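Local coordinates for afamin (PDB 6FAK), which carries hydrophobic molecules in body fluids, binds vitamin E and keeps lipidated Wnt proteins soluble and active, at residues Glu174-Lys177 and Val178-Leu181; Leu142-Val145 and Ala146-Asn149. All coordinates share one frame; numbering follows the deposited sequence.

Contact 1: residues Glu174-Lys177 and Val178-Leu181. With EDO (1,2-ethanediol), chain S.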
loop_
_atom_site.group_PDB
_atom_site.type_symbol
_atom_site.label_atom_id
_atom_site.label_comp_id
_atom_site.label_asym_id
_atom_site.label_seq_id
_atom_site.Cartn_x
_atom_site.Cartn_y
_atom_site.Cartn_z
ATOM N N GLU A 174 29.202 15.402 -5.730
ATOM C CA GLU A 174 29.399 16.129 -4.475
ATOM C C GLU A 174 30.637 15.617 -3.756
ATOM O O GLU A 174 31.078 14.506 -4.031
ATOM C CB GLU A 174 28.162 16.036 -3.560
ATOM C CG GLU A 174 27.020 16.865 -4.160
ATOM C CD GLU A 174 25.791 17.076 -3.300
ATOM O OE1 GLU A 174 25.827 16.807 -2.075
ATOM O OE2 GLU A 174 24.751 17.524 -3.894
ATOM N N GLN A 175 31.098 16.404 -2.787
ATOM C CA GLN A 175 32.240 16.039 -1.928
ATOM C C GLN A 175 31.848 15.023 -0.859
ATOM O O GLN A 175 32.497 14.001 -0.693
ATOM C CB GLN A 175 32.782 17.283 -1.228
ATOM C CG GLN A 175 33.243 18.396 -2.162
ATOM C CD GLN A 175 34.740 18.402 -2.330
ATOM O OE1 GLN A 175 35.423 19.421 -2.067
ATOM N NE2 GLN A 175 35.279 17.244 -2.752
ATOM N N ASN A 176 30.783 15.288 -0.116
ATOM C CA ASN A 176 30.364 14.334 0.905
ATOM C C ASN A 176 29.274 13.433 0.266
ATOM O O ASN A 176 28.057 13.632 0.495
ATOM C CB ASN A 176 29.933 15.078 2.173
ATOM C CG ASN A 176 29.495 14.157 3.294
ATOM O OD1 ASN A 176 29.373 12.916 3.116
ATOM N ND2 ASN A 176 29.186 14.750 4.435
ATOM N N LYS A 177 29.726 12.428 -0.502
ATOM C CA LYS A 177 28.811 11.567 -1.269
ATOM C C LYS A 177 27.799 10.797 -0.410
ATOM O O LYS A 177 26.621 10.679 -0.801
ATOM C CB LYS A 177 29.578 10.551 -2.100
ATOM C CG LYS A 177 30.239 11.176 -3.286
ATOM C CD LYS A 177 30.921 10.093 -4.112
ATOM C CE LYS A 177 31.634 10.685 -5.312
ATOM N NZ LYS A 177 32.969 11.198 -4.945
ATOM N N VAL A 178 28.254 10.278 0.733
ATOM C CA VAL A 178 27.419 9.446 1.600
ATOM C C VAL A 178 26.256 10.242 2.125
ATOM O O VAL A 178 25.142 9.723 2.127
ATOM C CB VAL A 178 28.157 8.867 2.840
ATOM C CG1 VAL A 178 27.191 8.141 3.803
ATOM C CG2 VAL A 178 29.167 7.872 2.383
ATOM N N ASN A 179 26.483 11.489 2.552
ATOM C CA ASN A 179 25.417 12.262 3.176
ATOM C C ASN A 179 24.375 12.607 2.135
ATOM O O ASN A 179 23.165 12.493 2.394
ATOM C CB ASN A 179 25.888 13.566 3.793
ATOM C CG ASN A 179 24.726 14.322 4.419
ATOM O OD1 ASN A 179 24.124 13.807 5.348
ATOM N ND2 ASN A 179 24.305 15.475 3.819
ATOM N N CYS A 180 24.856 13.062 0.976
ATOM C CA CYS A 180 23.956 13.360 -0.179
ATOM C C CYS A 180 23.060 12.141 -0.551
ATOM O O CYS A 180 21.856 12.255 -0.631
ATOM C CB CYS A 180 24.779 13.788 -1.400
ATOM S SG CYS A 180 23.815 14.338 -2.838
ATOM N N LEU A 181 23.690 10.997 -0.828
ATOM C CA LEU A 181 22.958 9.776 -1.185
ATOM C C LEU A 181 21.880 9.439 -0.160
ATOM O O LEU A 181 20.732 9.172 -0.544
ATOM C CB LEU A 181 23.900 8.594 -1.359
ATOM C CG LEU A 181 24.845 8.651 -2.549
ATOM C CD1 LEU A 181 25.979 7.655 -2.380
ATOM C CD2 LEU A 181 24.055 8.358 -3.818
HETATM C C1 EDO S . 26.410 19.376 -7.855
HETATM O O1 EDO S . 27.420 20.386 -7.668
HETATM C C2 EDO S . 25.693 19.075 -6.544
HETATM O O2 EDO S . 24.914 17.845 -6.585
#
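Glu-174 folds back from the loop onto Cys-180, six residues on: its OE1 lies 3.3 Å from Cys-180 CB, and SG is as near to the same oxygen. CG sits anti to the carbonyl carbon (chi1 -71°) and the chain runs straight beyond it, which carries the carboxylate across to the helix. OE2 is 2.7 Å from O2 of a 1,2-ethanediol, probably left from the crystallisation liquor; the diol is hydrogen-bonded to Ser-170 O. The sulfur approached by Glu-174 is joined to Cys-171, whose neighbour Cys-172 pairs with Cys-127: the adjacent-cysteine double disulfide of the albumin family, here tying the start of helix 177-209 to the end of helix 154-171. Asn-176, centre of an inverse gamma turn, is the N-cap of helix 177-209. With CG trans to the backbone N (chi1 -179°), its OD1 accepts from Asn-179 N at 3.3 Å; the donor stands 56° out of the carbonyl plane, not on a lone pair. Asn-176 O takes Cys-180 N at 3.3 Å in an almost straight N-H...O line. Lys-177 O continues the helical pattern, accepting Leu-181 N at 2.9 Å, while Leu-181 CG packs 3.2 Å from that Lys-177 oxygen.

Contact 2: residues Leu142-Val145 and Ala146-Asn149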
loop_
_atom_site.group_PDB
_atom_site.type_symbol
_atom_site.label_atom_id
_atom_site.label_comp_id
_atom_site.label_asym_id
_atom_site.label_seq_id
_atom_site.Cartn_x
_atom_site.Cartn_y
_atom_site.Cartn_z
ATOM N N LEU A 142 17.084 -2.503 -9.919
ATOM C CA LEU A 142 15.760 -2.854 -10.269
ATOM C C LEU A 142 15.398 -4.302 -9.857
ATOM O O LEU A 142 14.316 -4.536 -9.331
ATOM C CB LEU A 142 15.568 -2.646 -11.760
ATOM C CG LEU A 142 14.263 -2.203 -12.365
ATOM C CD1 LEU A 142 13.520 -1.193 -11.510
ATOM C CD2 LEU A 142 14.534 -1.625 -13.765
ATOM N N TYR A 143 16.296 -5.251 -10.129
ATOM C CA TYR A 143 16.217 -6.593 -9.547
ATOM C C TYR A 143 16.005 -6.578 -8.034
ATOM O O TYR A 143 15.112 -7.265 -7.523
ATOM C CB TYR A 143 17.480 -7.379 -9.903
ATOM C CG TYR A 143 17.759 -8.635 -9.159
ATOM C CD1 TYR A 143 17.033 -9.784 -9.411
ATOM C CD2 TYR A 143 18.809 -8.708 -8.237
ATOM C CE1 TYR A 143 17.293 -10.968 -8.730
ATOM C CE2 TYR A 143 19.099 -9.894 -7.564
ATOM C CZ TYR A 143 18.352 -11.025 -7.837
ATOM O OH TYR A 143 18.638 -12.190 -7.200
ATOM N N GLU A 144 16.846 -5.833 -7.312
ATOM C CA GLU A 144 16.855 -5.886 -5.863
ATOM C C GLU A 144 15.602 -5.220 -5.300
ATOM O O GLU A 144 14.985 -5.741 -4.326
ATOM C CB GLU A 144 18.143 -5.279 -5.267
ATOM C CG GLU A 144 19.471 -6.015 -5.615
ATOM C CD GLU A 144 19.651 -7.413 -5.031
ATOM O OE1 GLU A 144 18.770 -7.897 -4.294
ATOM O OE2 GLU A 144 20.717 -8.048 -5.317
ATOM N N VAL A 145 15.157 -4.146 -5.950
ATOM C CA VAL A 145 13.924 -3.468 -5.547
ATOM C C VAL A 145 12.671 -4.307 -5.826
ATOM O O VAL A 145 11.815 -4.478 -4.952
ATOM C CB VAL A 145 13.847 -2.046 -6.148
ATOM C CG1 VAL A 145 12.555 -1.375 -5.728
ATOM C CG2 VAL A 145 14.997 -1.196 -5.589
ATOM N N ALA A 146 12.571 -4.882 -7.023
ATOM C CA ALA A 146 11.368 -5.603 -7.430
ATOM C C ALA A 146 11.110 -6.886 -6.624
ATOM O O ALA A 146 9.994 -7.146 -6.218
ATOM C CB ALA A 146 11.425 -5.924 -8.899
ATOM N N ARG A 147 12.161 -7.649 -6.332
ATOM C CA ARG A 147 11.997 -8.864 -5.520
ATOM C C ARG A 147 11.568 -8.555 -4.104
ATOM O O ARG A 147 10.882 -9.377 -3.488
ATOM C CB ARG A 147 13.267 -9.758 -5.552
ATOM C CG ARG A 147 14.519 -9.131 -4.936
ATOM C CD ARG A 147 15.812 -9.732 -5.525
ATOM N NE ARG A 147 15.857 -11.183 -5.308
ATOM C CZ ARG A 147 16.738 -11.840 -4.569
ATOM N NH1 ARG A 147 17.738 -11.187 -3.974
ATOM N NH2 ARG A 147 16.617 -13.153 -4.415
ATOM N N ARG A 148 11.903 -7.354 -3.623
ATOM C CA ARG A 148 11.475 -6.913 -2.286
ATOM C C ARG A 148 10.138 -6.174 -2.280
ATOM O O ARG A 148 9.615 -5.912 -1.212
ATOM C CB ARG A 148 12.541 -6.039 -1.634
ATOM C CG ARG A 148 13.775 -6.830 -1.155
ATOM C CD ARG A 148 14.967 -5.908 -0.828
ATOM N NE ARG A 148 16.122 -6.704 -0.379
ATOM C CZ ARG A 148 16.973 -7.322 -1.173
ATOM N NH1 ARG A 148 16.897 -7.168 -2.501
ATOM N NH2 ARG A 148 17.912 -8.118 -0.653
ATOM N N ASN A 149 9.593 -5.883 -3.455
ATOM C CA ASN A 149 8.342 -5.118 -3.617
ATOM C C ASN A 149 7.509 -5.821 -4.701
ATOM O O ASN A 149 7.291 -5.269 -5.787
ATOM C CB ASN A 149 8.655 -3.639 -3.979
ATOM C CG ASN A 149 9.353 -2.918 -2.874
ATOM O OD1 ASN A 149 8.698 -2.430 -1.982
ATOM N ND2 ASN A 149 10.715 -2.900 -2.887
HETATM O O HOH W 1 19.719 -9.476 -2.399
#
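Glu-144 OE1 gathers the charges of two arginines in a salt-bridge network. Arg-148 NH1 gives the shorter bond, 2.7 Å to OE1 on its anti side, and also reaches Glu-144 O at 3.0 Å, so one nitrogen grips side chain and backbone of Glu-144. Arg-147 NH1 adds a weak bond of 3.5 Å to Glu-144 OE1. A water donates to that oxygen and accepts from Arg-148 NH2, closing a ring. A leucine in place of Arg-148 would probably leave OE1 with the weak Arg-147 bond as its arginine partner, Glu-144 O without its NH1 and the water without its Arg-148 donor. The aromatic contact is CH-pi: with CG between backbone N and carbonyl carbon (chi1 64°) and a bend at chi3 (-59°), Arg-147 places CD 3.7 Å from the centroid of the Tyr-143 ring and its guanidinium 8° from parallel to it. Tyr-143 OH is hydrogen-bonded to Ala-37 O, and Arg-147 NH2 to Gln-35 O. Asn-149 ND2 bonds back to Val-145 O, four residues earlier, at 2.8 Å. Leu-142, Tyr-143 and Ala-146 pack on helix 22-33, while Leu-142, Val-145 and Ala-146 also meet helix 154-171.

Overall arrangement
Both contacts belong to the first albumin domain and follow one another along the chain: contact 2 lies on the C-terminal part of helix 134-148, helix 154-171 follows, and contact 1 then forms the turn into helix 177-209. Their centres are 24 Å apart and their nearest atoms about 13 Å, so they do not touch. Helix 154-171 links them: its side chains pack against contact 2, and its last residue, Cys-171, is disulfide-bonded to Cys-180 in contact 1. Contact 2 is buried, whereas contact 1 is a helix start at the surface of the chain. Helix 177-209, begun there, runs on into region 194-298, the pocket for hydrophobic ligands, and so leads from the first domain toward the second.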